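Nigritoxine (Vibrio nigripulchritudo, PDB 5M41) is a bacterial protein toxin active against crustaceans and insects. Local coordinates at residues Asn596-Thr600 against Thr701-Met705; Asn648-Asp654 against Leu712-Ser718; His556-Asn562 against Ile573-Asn578; Asn578-Val583 against Asn693-Met698; Arg474-Leu478 against His587-Gln591. One frame throughout, in Å; residues are numbered along the deposited sequence.

Interaction 1: Asn596-Thr600 against Thr701-Met705; sequences NNHLT and TAKNM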
# COMPACT_ATOMS: atom_id res chain seq x y z
N ASN A 596 24.33 16.03 41.15
CA ASN A 596 24.55 16.50 39.78
C ASN A 596 23.62 15.82 38.77
O ASN A 596 23.97 15.66 37.60
CB ASN A 596 26.03 16.34 39.38
CG ASN A 596 26.40 17.15 38.16
OD1 ASN A 596 26.16 18.37 38.09
ND2 ASN A 596 27.00 16.49 37.17
N ASN A 597 22.43 15.42 39.22
CA ASN A 597 21.44 14.82 38.34
C ASN A 597 21.10 15.77 37.20
O ASN A 597 20.78 16.93 37.45
CB ASN A 597 20.19 14.47 39.13
CG ASN A 597 19.19 13.64 38.34
OD1 ASN A 597 19.51 13.08 37.27
ND2 ASN A 597 17.97 13.53 38.87
N HIS A 598 21.23 15.30 35.96
CA HIS A 598 20.92 16.16 34.80
C HIS A 598 20.60 15.35 33.57
O HIS A 598 21.00 14.18 33.47
CB HIS A 598 22.06 17.12 34.49
CG HIS A 598 23.34 16.44 34.07
ND1 HIS A 598 24.20 15.88 34.96
CD2 HIS A 598 23.90 16.23 32.80
CE1 HIS A 598 25.25 15.34 34.30
NE2 HIS A 598 25.06 15.56 32.98
N LEU A 599 19.86 15.96 32.64
CA LEU A 599 19.51 15.34 31.35
C LEU A 599 20.49 15.84 30.30
O LEU A 599 20.84 17.03 30.28
CB LEU A 599 18.07 15.68 30.93
CG LEU A 599 17.54 14.96 29.67
CD1 LEU A 599 16.07 14.60 29.84
CD2 LEU A 599 17.78 15.77 28.39
N THR A 600 20.94 14.93 29.45
CA THR A 600 21.89 15.28 28.40
C THR A 600 21.30 15.01 27.04
O THR A 600 20.76 13.94 26.80
CB THR A 600 23.19 14.48 28.54
OG1 THR A 600 23.88 14.96 29.70
CG2 THR A 600 24.10 14.69 27.32
N THR A 701 12.85 9.93 29.36
CA THR A 701 14.13 10.20 30.00
C THR A 701 13.97 11.26 31.08
O THR A 701 14.46 11.07 32.19
CB THR A 701 15.21 10.56 28.95
OG1 THR A 701 15.41 9.43 28.08
CG2 THR A 701 16.54 10.90 29.60
N ALA A 702 13.25 12.34 30.78
CA ALA A 702 12.92 13.38 31.77
C ALA A 702 12.21 12.77 32.98
O ALA A 702 12.56 13.05 34.13
CB ALA A 702 12.05 14.47 31.16
N LYS A 703 11.22 11.93 32.70
CA LYS A 703 10.44 11.30 33.75
C LYS A 703 11.28 10.35 34.62
O LYS A 703 11.22 10.39 35.84
CB LYS A 703 9.27 10.54 33.14
CG LYS A 703 8.40 9.85 34.17
CD LYS A 703 7.19 9.17 33.57
CE LYS A 703 6.37 8.52 34.67
NZ LYS A 703 4.94 8.40 34.28
N ASN A 704 12.06 9.50 33.96
CA ASN A 704 12.87 8.51 34.65
C ASN A 704 13.92 9.11 35.61
O ASN A 704 14.27 8.47 36.59
CB ASN A 704 13.54 7.57 33.66
CG ASN A 704 14.05 6.30 34.32
OD1 ASN A 704 13.28 5.58 34.96
ND2 ASN A 704 15.35 6.05 34.20
N MET A 705 14.41 10.32 35.34
CA MET A 705 15.34 11.02 36.24
C MET A 705 14.59 11.77 37.35
O MET A 705 15.20 12.54 38.12
CB MET A 705 16.22 11.99 35.45
CG MET A 705 15.47 13.17 34.84
SD MET A 705 16.54 14.32 33.94
CE MET A 705 17.42 15.14 35.27
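Segment 596-600, on strand 594-601, runs past the last turn of helix 688-704, and the two backbones stay well apart: the nearest CA atoms are those of Leu599 and Ala702, at 6.9 Å, and of Asn597 and Met705, at 7.5 Å. Met705 is the first residue to leave helical geometry, although its N still bonds back to Thr701 O at 3.2 Å. Along the strand the CA-to-CB bonds alternate, so that Asn597 and Leu599 point toward the helix while His598 and Thr600 point away. This is the usual logic of a helix packed on one face of a beta-sheet: here the helix lies against an antiparallel sheet of six strands, in which strand 594-601 is bonded to 583-589 and 649-652. Leu599 and Met705 supply most of the apolar contact. Leu599 CD1 lies 3.7 Å from Thr701 CG2 and 4.2 Å from Ala702 CB, and Leu599 CB lies 3.6 Å from Met705 SD. The Met705 side chain reaches across to the strand, bringing Met705 CE to 3.6 Å from His598 C and also from Asn597 OD1. A single direct hydrogen bond joins the two segments, from Asn597 ND2 to Met705 O at 3.0 Å; the same amide nitrogen also binds the carboxylate of Glu656. On the far face, His598 ND1 donates to Asn596 O at 2.7 Å, and the His598 ring meets that of His650.

Interaction 2: Asn648-Asp654 against Leu712-Ser718; sequences NIHFRTD and LFLDVAS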
# COMPACT_ATOMS: atom_id res chain seq x y z
N ASN A 648 27.97 18.05 24.14
CA ASN A 648 26.60 17.74 24.48
C ASN A 648 25.99 18.86 25.27
O ASN A 648 26.70 19.68 25.83
CB ASN A 648 26.54 16.44 25.30
CG ASN A 648 26.84 15.22 24.45
OD1 ASN A 648 26.75 15.27 23.22
ND2 ASN A 648 27.20 14.12 25.10
N ILE A 649 24.67 18.86 25.32
CA ILE A 649 23.85 19.92 25.87
C ILE A 649 23.16 19.38 27.12
O ILE A 649 22.70 18.25 27.12
CB ILE A 649 22.80 20.32 24.80
CG1 ILE A 649 23.43 21.29 23.78
CG2 ILE A 649 21.56 20.91 25.43
CD1 ILE A 649 22.67 21.47 22.48
N HIS A 650 23.10 20.17 28.19
CA HIS A 650 22.60 19.69 29.49
C HIS A 650 21.45 20.49 30.02
O HIS A 650 21.44 21.72 29.91
CB HIS A 650 23.75 19.66 30.52
CG HIS A 650 25.00 18.95 30.02
ND1 HIS A 650 25.05 17.62 29.84
CD2 HIS A 650 26.25 19.46 29.65
CE1 HIS A 650 26.28 17.28 29.37
NE2 HIS A 650 27.01 18.40 29.27
N PHE A 651 20.48 19.80 30.59
CA PHE A 651 19.35 20.41 31.27
C PHE A 651 19.31 19.85 32.69
O PHE A 651 19.66 18.69 32.92
CB PHE A 651 18.03 19.98 30.63
CG PHE A 651 17.83 20.47 29.21
CD1 PHE A 651 16.99 21.54 28.95
CD2 PHE A 651 18.38 19.77 28.14
CE1 PHE A 651 16.75 21.96 27.64
CE2 PHE A 651 18.14 20.18 26.83
CZ PHE A 651 17.32 21.27 26.58
N ARG A 652 18.86 20.65 33.65
CA ARG A 652 18.74 20.18 35.05
C ARG A 652 17.61 20.93 35.73
O ARG A 652 17.19 21.98 35.24
CB ARG A 652 20.07 20.33 35.82
CG ARG A 652 21.02 21.36 35.22
CD ARG A 652 22.29 21.63 36.01
NE ARG A 652 23.10 20.45 36.28
CZ ARG A 652 24.06 19.97 35.50
NH1 ARG A 652 24.36 20.55 34.36
NH2 ARG A 652 24.73 18.89 35.87
N THR A 653 17.11 20.40 36.85
CA THR A 653 16.05 21.08 37.59
C THR A 653 16.67 22.18 38.43
O THR A 653 17.87 22.14 38.76
CB THR A 653 15.27 20.14 38.52
OG1 THR A 653 16.13 19.70 39.57
CG2 THR A 653 14.74 18.93 37.76
N ASP A 654 15.85 23.15 38.81
CA ASP A 654 16.29 24.18 39.74
C ASP A 654 16.81 23.62 41.09
O ASP A 654 17.85 24.05 41.59
CB ASP A 654 15.17 25.19 39.98
CG ASP A 654 15.61 26.32 40.88
OD1 ASP A 654 16.41 27.16 40.42
OD2 ASP A 654 15.20 26.32 42.05
N LEU A 712 12.82 21.06 33.70
CA LEU A 712 14.20 20.93 33.26
C LEU A 712 14.68 22.14 32.48
O LEU A 712 14.21 22.39 31.36
CB LEU A 712 14.37 19.65 32.43
CG LEU A 712 14.34 18.33 33.23
CD1 LEU A 712 14.14 17.14 32.31
CD2 LEU A 712 15.61 18.17 34.04
N PHE A 713 15.62 22.89 33.05
CA PHE A 713 16.14 24.09 32.39
C PHE A 713 17.52 23.88 31.72
O PHE A 713 18.37 23.19 32.26
CB PHE A 713 16.19 25.28 33.35
CG PHE A 713 14.87 25.62 33.98
CD1 PHE A 713 13.96 26.47 33.34
CD2 PHE A 713 14.52 25.11 35.24
CE1 PHE A 713 12.74 26.79 33.92
CE2 PHE A 713 13.30 25.43 35.83
CZ PHE A 713 12.41 26.26 35.16
N LEU A 714 17.73 24.51 30.57
CA LEU A 714 19.02 24.44 29.89
C LEU A 714 20.08 25.18 30.72
O LEU A 714 19.80 26.29 31.18
CB LEU A 714 18.89 25.06 28.49
CG LEU A 714 20.13 25.13 27.58
CD1 LEU A 714 20.38 23.79 26.91
CD2 LEU A 714 19.93 26.19 26.50
N ASP A 715 21.25 24.57 30.93
CA ASP A 715 22.40 25.23 31.58
C ASP A 715 22.79 26.46 30.81
O ASP A 715 22.80 26.45 29.57
CB ASP A 715 23.66 24.34 31.60
CG ASP A 715 23.55 23.17 32.51
OD1 ASP A 715 22.47 23.00 33.13
OD2 ASP A 715 24.54 22.40 32.60
N VAL A 716 23.19 27.50 31.54
CA VAL A 716 23.73 28.69 30.88
C VAL A 716 24.90 28.27 29.96
O VAL A 716 25.03 28.77 28.82
CB VAL A 716 24.15 29.76 31.92
CG1 VAL A 716 25.06 30.82 31.29
CG2 VAL A 716 22.91 30.42 32.52
N ALA A 717 25.70 27.32 30.44
CA ALA A 717 26.89 26.86 29.70
C ALA A 717 26.55 26.18 28.36
O ALA A 717 27.37 26.14 27.44
CB ALA A 717 27.77 25.96 30.58
N SER A 718 25.33 25.64 28.25
CA SER A 718 24.88 25.01 27.01
C SER A 718 24.24 25.99 25.99
O SER A 718 23.88 25.59 24.88
CB SER A 718 23.88 23.92 27.35
OG SER A 718 24.50 22.87 28.06
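Leu712, Asp715 and Phe651 lose the most surface here, two of them apolar and one charged. Phe651 pairs with Leu714 in a non-hydrogen-bonded antiparallel position, CA to CA 4.3 Å, and Leu714 CD1 sits over its ring, 4.2 Å from the centroid, as a CH-pi contact. Leu712 extends this apolar face: its CB is 4.1 Å from Phe651 CB, and its CD2 is 3.9 Å from Thr653 CG2. Helix 719-731 covers Phe651 and Leu714 through Met722. Between these residues the backbones of Arg652 and Phe713 form a hydrogen-bonded pair, with Arg652 N to Phe713 O at 2.9 Å and Phe713 N to Arg652 O at 2.8 Å. Asp715 N donates to His650 O at 3.0 Å, while Asp715 OD2 forms a salt bridge with Arg652 NH1 at 2.6 Å, its hydrogen bond weak in angle. Past the end of strand 713-715, Ser718 OG takes over as acceptor for His650 N, at 3.0 Å. Strand 713-715 is the outermost of the six-stranded sheet, its Leu714 bonding on to Thr663 and Tyr665, with the Arg652-Asp715 ion pair beside Phe713 on the other face. The Ser718 hydroxyl and the ion pair supplement the few backbone bonds.

Interaction 3: His556-Asn562 against Ile573-Asn578; sequences HKDDFNN and IIAVNN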
# COMPACT_ATOMS: atom_id res chain seq x y z
N HIS A 556 11.50 -3.38 23.58
CA HIS A 556 11.81 -2.94 24.95
C HIS A 556 12.18 -1.49 25.06
O HIS A 556 13.06 -1.09 25.87
CB HIS A 556 12.85 -3.87 25.54
CG HIS A 556 12.33 -5.27 25.71
ND1 HIS A 556 11.66 -5.64 26.80
CD2 HIS A 556 12.32 -6.35 24.85
CE1 HIS A 556 11.26 -6.93 26.67
NE2 HIS A 556 11.67 -7.36 25.47
N LYS A 557 11.47 -0.67 24.28
CA LYS A 557 11.81 0.76 24.12
C LYS A 557 11.75 1.58 25.40
O LYS A 557 12.41 2.60 25.49
CB LYS A 557 10.94 1.42 23.04
CG LYS A 557 9.44 1.39 23.32
CD LYS A 557 8.74 2.30 22.33
CE LYS A 557 7.27 2.46 22.66
NZ LYS A 557 6.65 3.43 21.71
N ASP A 558 10.97 1.13 26.39
CA ASP A 558 10.78 1.86 27.65
C ASP A 558 11.81 1.58 28.75
O ASP A 558 11.85 2.30 29.74
CB ASP A 558 9.38 1.57 28.22
CG ASP A 558 8.27 1.91 27.24
OD1 ASP A 558 8.28 3.04 26.69
OD2 ASP A 558 7.38 1.06 27.01
N ASP A 559 12.64 0.55 28.59
CA ASP A 559 13.57 0.16 29.66
C ASP A 559 14.89 0.92 29.60
O ASP A 559 15.39 1.21 28.50
CB ASP A 559 13.88 -1.34 29.64
CG ASP A 559 12.62 -2.21 29.63
OD1 ASP A 559 11.70 -2.00 30.46
OD2 ASP A 559 12.56 -3.14 28.79
N PHE A 560 15.44 1.20 30.77
CA PHE A 560 16.70 1.94 30.92
C PHE A 560 17.79 1.02 31.42
O PHE A 560 17.52 0.02 32.10
CB PHE A 560 16.54 3.10 31.90
CG PHE A 560 15.69 4.23 31.39
CD1 PHE A 560 16.28 5.42 30.96
CD2 PHE A 560 14.30 4.12 31.39
CE1 PHE A 560 15.51 6.48 30.50
CE2 PHE A 560 13.51 5.18 30.94
CZ PHE A 560 14.12 6.35 30.48
N ASN A 561 19.03 1.35 31.05
CA ASN A 561 20.22 0.66 31.52
C ASN A 561 21.23 1.70 31.91
O ASN A 561 21.19 2.83 31.40
CB ASN A 561 20.83 -0.20 30.42
CG ASN A 561 19.94 -1.34 30.04
OD1 ASN A 561 19.25 -1.30 29.00
ND2 ASN A 561 19.90 -2.36 30.88
N ASN A 562 22.14 1.32 32.81
CA ASN A 562 23.28 2.15 33.15
C ASN A 562 24.40 1.76 32.19
O ASN A 562 24.93 0.64 32.25
CB ASN A 562 23.67 1.92 34.61
CG ASN A 562 24.81 2.82 35.08
OD1 ASN A 562 25.30 3.70 34.35
ND2 ASN A 562 25.22 2.60 36.31
N ILE A 573 25.24 6.62 34.06
CA ILE A 573 24.72 7.20 32.81
C ILE A 573 23.54 6.32 32.39
O ILE A 573 23.73 5.17 31.97
CB ILE A 573 25.79 7.24 31.69
CG1 ILE A 573 26.99 8.11 32.10
CG2 ILE A 573 25.18 7.78 30.40
CD1 ILE A 573 28.19 8.03 31.16
N ILE A 574 22.32 6.85 32.55
CA ILE A 574 21.11 6.03 32.47
C ILE A 574 20.38 6.34 31.15
O ILE A 574 19.96 7.49 30.91
CB ILE A 574 20.16 6.26 33.68
CG1 ILE A 574 20.93 6.39 35.02
CG2 ILE A 574 19.07 5.19 33.75
CD1 ILE A 574 21.60 5.11 35.50
N ALA A 575 20.27 5.32 30.30
CA ALA A 575 19.83 5.51 28.91
C ALA A 575 18.71 4.56 28.52
O ALA A 575 18.77 3.35 28.80
CB ALA A 575 21.01 5.32 27.96
N VAL A 576 17.70 5.11 27.85
CA VAL A 576 16.56 4.31 27.44
C VAL A 576 16.93 3.46 26.19
O VAL A 576 17.87 3.81 25.46
CB VAL A 576 15.31 5.21 27.22
CG1 VAL A 576 15.37 5.95 25.89
CG2 VAL A 576 14.04 4.38 27.29
N ASN A 577 16.26 2.32 25.99
CA ASN A 577 16.54 1.46 24.85
C ASN A 577 16.07 2.02 23.50
O ASN A 577 16.68 1.71 22.46
CB ASN A 577 15.90 0.09 25.01
CG ASN A 577 16.59 -0.76 26.05
OD1 ASN A 577 17.74 -0.53 26.40
ND2 ASN A 577 15.87 -1.77 26.53
N ASN A 578 14.99 2.81 23.52
CA ASN A 578 14.36 3.34 22.28
C ASN A 578 15.41 3.70 21.23
O ASN A 578 16.30 4.52 21.51
CB ASN A 578 13.52 4.57 22.57
CG ASN A 578 12.57 4.92 21.41
OD1 ASN A 578 12.98 5.02 20.24
ND2 ASN A 578 11.30 5.07 21.74
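This is a beta-hairpin pairing at one edge of the six-stranded antiparallel sheet, where the outermost strand 560-562 lies along 571-576. Asn561 and Ala575 form the hydrogen-bonded pair, with Asn561 N to Ala575 O at 3.0 Å and Ala575 N to Asn561 O at 2.9 Å; Phe560-Val576 and Asn562-Ile574 are the flanking non-hydrogen-bonded pairs. Val576 CB stands over the Phe560 ring, 3.8 Å from its centroid, in a CH-pi contact, and Phe560 CB meets Ile574 CG2 at 3.8 Å. These side chains face helix 688-704, where Phe560 reaches Thr701 and Asn704. Beyond the strand, a type I turn from His556 to Asp559 is tied to the other segment: Asn577 N donates to Asp559 O at 2.9 Å, and Asn577 ND2 donates to His556 O at 3.0 Å. Asn562 OD1 accepts from Ile573 N at 2.9 Å and also from Gly564 N. Asparagine side chains thus supplement the backbone bonds at both ends of the pairing, Asn577 at the turn and Asn562 at the far end, while Phe560, Ile574 and Val576 give the helix an apolar patch.

Interaction 4: Asn578-Val583 against Asn693-Met698; sequences NPYSFV and NIVESM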
# COMPACT_ATOMS: atom_id res chain seq x y z
N ASN A 578 14.99 2.81 23.52
CA ASN A 578 14.36 3.34 22.28
C ASN A 578 15.41 3.70 21.23
O ASN A 578 16.30 4.52 21.51
CB ASN A 578 13.52 4.57 22.57
CG ASN A 578 12.57 4.92 21.41
OD1 ASN A 578 12.98 5.02 20.24
ND2 ASN A 578 11.30 5.07 21.74
N PRO A 579 15.32 3.11 20.02
CA PRO A 579 16.42 3.36 19.09
C PRO A 579 16.44 4.79 18.52
O PRO A 579 17.41 5.17 17.91
CB PRO A 579 16.18 2.32 17.98
CG PRO A 579 14.73 2.02 18.04
CD PRO A 579 14.29 2.22 19.45
N TYR A 580 15.39 5.57 18.77
CA TYR A 580 15.33 6.97 18.35
C TYR A 580 15.67 7.95 19.47
O TYR A 580 15.36 9.13 19.39
CB TYR A 580 13.91 7.28 17.83
CG TYR A 580 13.55 6.53 16.56
CD1 TYR A 580 13.87 7.03 15.30
CD2 TYR A 580 12.88 5.32 16.63
CE1 TYR A 580 13.54 6.33 14.14
CE2 TYR A 580 12.53 4.62 15.49
CZ TYR A 580 12.87 5.12 14.25
OH TYR A 580 12.50 4.41 13.15
N SER A 581 16.25 7.43 20.55
CA SER A 581 16.64 8.27 21.68
C SER A 581 17.96 8.99 21.43
O SER A 581 18.96 8.34 21.08
CB SER A 581 16.81 7.42 22.93
OG SER A 581 17.35 8.21 23.97
N PHE A 582 17.95 10.31 21.65
CA PHE A 582 19.16 11.15 21.53
C PHE A 582 19.47 11.86 22.84
O PHE A 582 20.21 12.87 22.88
CB PHE A 582 19.02 12.16 20.38
CG PHE A 582 18.93 11.50 19.03
CD1 PHE A 582 20.09 11.13 18.34
CD2 PHE A 582 17.69 11.19 18.48
CE1 PHE A 582 20.00 10.47 17.12
CE2 PHE A 582 17.60 10.52 17.25
CZ PHE A 582 18.76 10.17 16.58
N VAL A 583 18.92 11.29 23.92
CA VAL A 583 19.11 11.81 25.28
C VAL A 583 19.43 10.69 26.26
O VAL A 583 19.23 9.51 25.96
CB VAL A 583 17.86 12.58 25.81
CG1 VAL A 583 17.59 13.83 24.97
CG2 VAL A 583 16.63 11.67 25.86
N ASN A 693 8.83 8.74 18.38
CA ASN A 693 9.81 8.04 19.20
C ASN A 693 10.94 8.93 19.71
O ASN A 693 11.40 8.74 20.83
CB ASN A 693 10.35 6.82 18.46
CG ASN A 693 9.42 5.64 18.56
OD1 ASN A 693 9.07 5.22 19.65
ND2 ASN A 693 9.03 5.09 17.43
N ILE A 694 11.38 9.91 18.91
CA ILE A 694 12.38 10.89 19.36
C ILE A 694 11.84 11.64 20.59
O ILE A 694 12.54 11.81 21.61
CB ILE A 694 12.72 11.88 18.24
CG1 ILE A 694 13.64 11.22 17.20
CG2 ILE A 694 13.30 13.19 18.78
CD1 ILE A 694 13.87 12.10 15.99
N VAL A 695 10.60 12.08 20.47
CA VAL A 695 9.93 12.89 21.47
C VAL A 695 9.63 12.03 22.70
O VAL A 695 9.95 12.42 23.85
CB VAL A 695 8.66 13.53 20.84
CG1 VAL A 695 7.72 14.07 21.90
CG2 VAL A 695 9.08 14.67 19.90
N GLU A 696 9.02 10.88 22.48
CA GLU A 696 8.70 9.95 23.56
C GLU A 696 9.96 9.55 24.34
O GLU A 696 9.91 9.47 25.55
CB GLU A 696 7.96 8.72 23.03
CG GLU A 696 7.64 7.66 24.07
CD GLU A 696 6.88 6.48 23.47
OE1 GLU A 696 7.31 5.95 22.41
OE2 GLU A 696 5.84 6.08 24.04
N SER A 697 11.09 9.32 23.64
CA SER A 697 12.39 9.06 24.30
C SER A 697 12.73 10.20 25.24
O SER A 697 13.14 9.97 26.38
CB SER A 697 13.53 8.97 23.30
OG SER A 697 13.53 7.74 22.63
N MET A 698 12.57 11.42 24.76
CA MET A 698 12.91 12.58 25.57
C MET A 698 12.05 12.70 26.83
O MET A 698 12.58 12.93 27.92
CB MET A 698 12.84 13.84 24.72
CG MET A 698 13.92 13.79 23.65
SD MET A 698 13.78 15.23 22.59
CE MET A 698 15.16 14.94 21.50
O HOH W 1 15.33 11.34 21.17
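A tight turn seated on a helix makes this contact: residues 578-581 form a type I beta turn in the connection between strands 571-576 and 583-589, and they rest on helix 688-704. Asn578 OD1 accepts from Tyr580 N at 2.9 Å, an Asx turn, while Asn578 ND2 donates to Asn693 OD1 at 3.1 Å, so one side chain both shapes the loop and holds the helix. Ser697 OG donates to Asn693 O at 3.0 Å and packs 3.2 Å from Asn578 CB. Here the link between two neighbouring strands of the six-stranded sheet becomes part of the helix-sheet interface. A water bridges the backbones, donating to Tyr580 O at 2.8 Å and Ile694 O at 2.9 Å and accepting from Phe582 N at 2.9 Å. Around it, Ile694 CG1 lies 4.0 Å from both Tyr580 CB and Phe582 CE2, the latter at the ring edge, and Val583 CG1 meets Met698 CG at 3.9 Å. Tyr609 of helix 603-614 touches Tyr580, Phe582 and Ile694.

Interaction 5: Arg474-Leu478 against His587-Gln591; sequences RGAEL and HTFEQ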
# COMPACT_ATOMS: atom_id res chain seq x y z
N ARG A 474 15.32 4.42 38.30
CA ARG A 474 15.98 5.71 38.01
C ARG A 474 17.51 5.57 37.97
O ARG A 474 18.22 6.53 37.64
CB ARG A 474 15.62 6.77 39.06
CG ARG A 474 14.15 7.17 39.13
CD ARG A 474 13.98 8.51 39.84
NE ARG A 474 14.44 8.46 41.23
CZ ARG A 474 13.70 8.08 42.26
NH1 ARG A 474 12.44 7.70 42.09
NH2 ARG A 474 14.23 8.07 43.48
N GLY A 475 18.01 4.39 38.36
CA GLY A 475 19.45 4.15 38.49
C GLY A 475 20.08 4.90 39.65
O GLY A 475 21.25 5.28 39.59
N ALA A 476 19.30 5.13 40.71
CA ALA A 476 19.80 5.90 41.85
C ALA A 476 20.49 5.05 42.93
O ALA A 476 21.18 5.60 43.79
CB ALA A 476 18.69 6.77 42.46
N GLU A 477 20.33 3.73 42.85
CA GLU A 477 20.75 2.80 43.91
C GLU A 477 22.17 2.25 43.72
O GLU A 477 22.52 1.77 42.63
CB GLU A 477 19.76 1.63 44.05
CG GLU A 477 18.36 2.04 44.49
CD GLU A 477 18.21 2.18 46.00
OE1 GLU A 477 18.35 1.17 46.71
OE2 GLU A 477 17.93 3.29 46.47
N LEU A 478 22.97 2.29 44.79
CA LEU A 478 24.31 1.70 44.79
C LEU A 478 24.29 0.21 44.49
O LEU A 478 25.27 -0.33 43.99
CB LEU A 478 25.04 1.98 46.11
CG LEU A 478 25.70 3.36 46.21
CD1 LEU A 478 26.11 3.64 47.66
CD2 LEU A 478 26.89 3.51 45.26
N HIS A 587 24.25 11.19 36.71
CA HIS A 587 24.44 11.70 38.06
C HIS A 587 25.65 11.03 38.63
O HIS A 587 26.12 10.02 38.11
CB HIS A 587 23.22 11.37 38.91
CG HIS A 587 22.94 9.90 39.02
ND1 HIS A 587 21.92 9.30 38.38
CD2 HIS A 587 23.62 8.88 39.71
CE1 HIS A 587 21.93 7.99 38.63
NE2 HIS A 587 22.98 7.73 39.45
N THR A 588 26.14 11.58 39.74
CA THR A 588 27.18 10.91 40.50
C THR A 588 26.52 10.31 41.74
O THR A 588 25.79 11.01 42.46
CB THR A 588 28.31 11.87 40.93
OG1 THR A 588 27.85 12.67 42.01
CG2 THR A 588 28.73 12.78 39.80
N PHE A 589 26.75 9.02 41.95
CA PHE A 589 26.32 8.34 43.18
C PHE A 589 27.03 8.95 44.37
O PHE A 589 28.24 9.21 44.32
CB PHE A 589 26.68 6.85 43.11
CG PHE A 589 25.99 6.10 42.01
CD1 PHE A 589 24.70 5.59 42.20
CD2 PHE A 589 26.62 5.90 40.79
CE1 PHE A 589 24.06 4.88 41.18
CE2 PHE A 589 25.98 5.20 39.77
CZ PHE A 589 24.70 4.70 39.97
N GLU A 590 26.29 9.24 45.44
CA GLU A 590 26.95 9.70 46.67
C GLU A 590 26.91 8.57 47.67
O GLU A 590 26.36 7.51 47.35
CB GLU A 590 26.30 10.97 47.20
CG GLU A 590 26.41 12.16 46.24
CD GLU A 590 27.83 12.73 46.11
OE1 GLU A 590 28.79 12.17 46.67
OE2 GLU A 590 28.00 13.76 45.42
N GLN A 591 27.52 8.76 48.84
CA GLN A 591 27.51 7.74 49.89
C GLN A 591 26.04 7.39 50.16
O GLN A 591 25.69 6.22 50.28
CB GLN A 591 28.25 8.22 51.16
CG GLN A 591 29.03 7.13 51.89
CD GLN A 591 30.51 7.07 51.53
OE1 GLN A 591 31.29 7.98 51.85
NE2 GLN A 591 30.93 5.96 50.90
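Rings against backbone carbonyls form the first kind of interaction between the loop 474-478 and the end of strand 583-589. The nearest CA atoms, those of Ala476 and Phe589, are 7.1 Å apart, and side chains of the strand span the gap. His587 and Phe589, two residues apart and therefore on the same side of the strand, both point toward the loop. Gly475 O lies at the edge of the His587 ring, 3.0 Å from His587 CE1, and also 3.3 Å from Phe589 CE1, so one carbonyl serves both rings. At the edge of the Phe589 ring, Ala476 O approaches Phe589 CD1 to 3.9 Å; Glu477 O, placed obliquely to that ring, lies 3.8 Å from Phe589 CE1. The second kind is apolar. Leu478 CD2 meets Phe589 CB at 4.0 Å, and Leu478 CD1 reaches on to the backbone where the strand has ended, 3.9 Å from Glu590 O and 3.7 Å from Gln591 O. Leu478 and Gln591 also touch Val568, while Ile594 on the neighbouring strand borders Ala476 and His587. Gly475 follows helix 470-473 with phi of 70°, and two bonds return into the last turn. That is a Schellman motif, with glycine at C', which here ends a short helix and leads the chain past the end of strand 583-589.

How the interactions relate
Interactions 1, 2, 3 and 5 all reach one six-stranded antiparallel sheet, and interaction 4 adjoins it through the loop between two of its strands. Interactions 1, 2 and 4 are buried; 3 and 5 are partly buried. Interactions 2 and 3 attach its opposite outermost strands, so backbone bonding dominates both, with an ion pair added in the former and asparagine amides in the latter. Helix 688-704 serves interactions 1 and 4, which are bound by side chains, with a bridging water in interaction 4. Interaction 5 relies on rings against carbonyls. Interactions 3 and 4 share Asn578 and are joined by the Lys557-Glu696 salt bridge, whereas interactions 1 and 2 meet through adjacent strands.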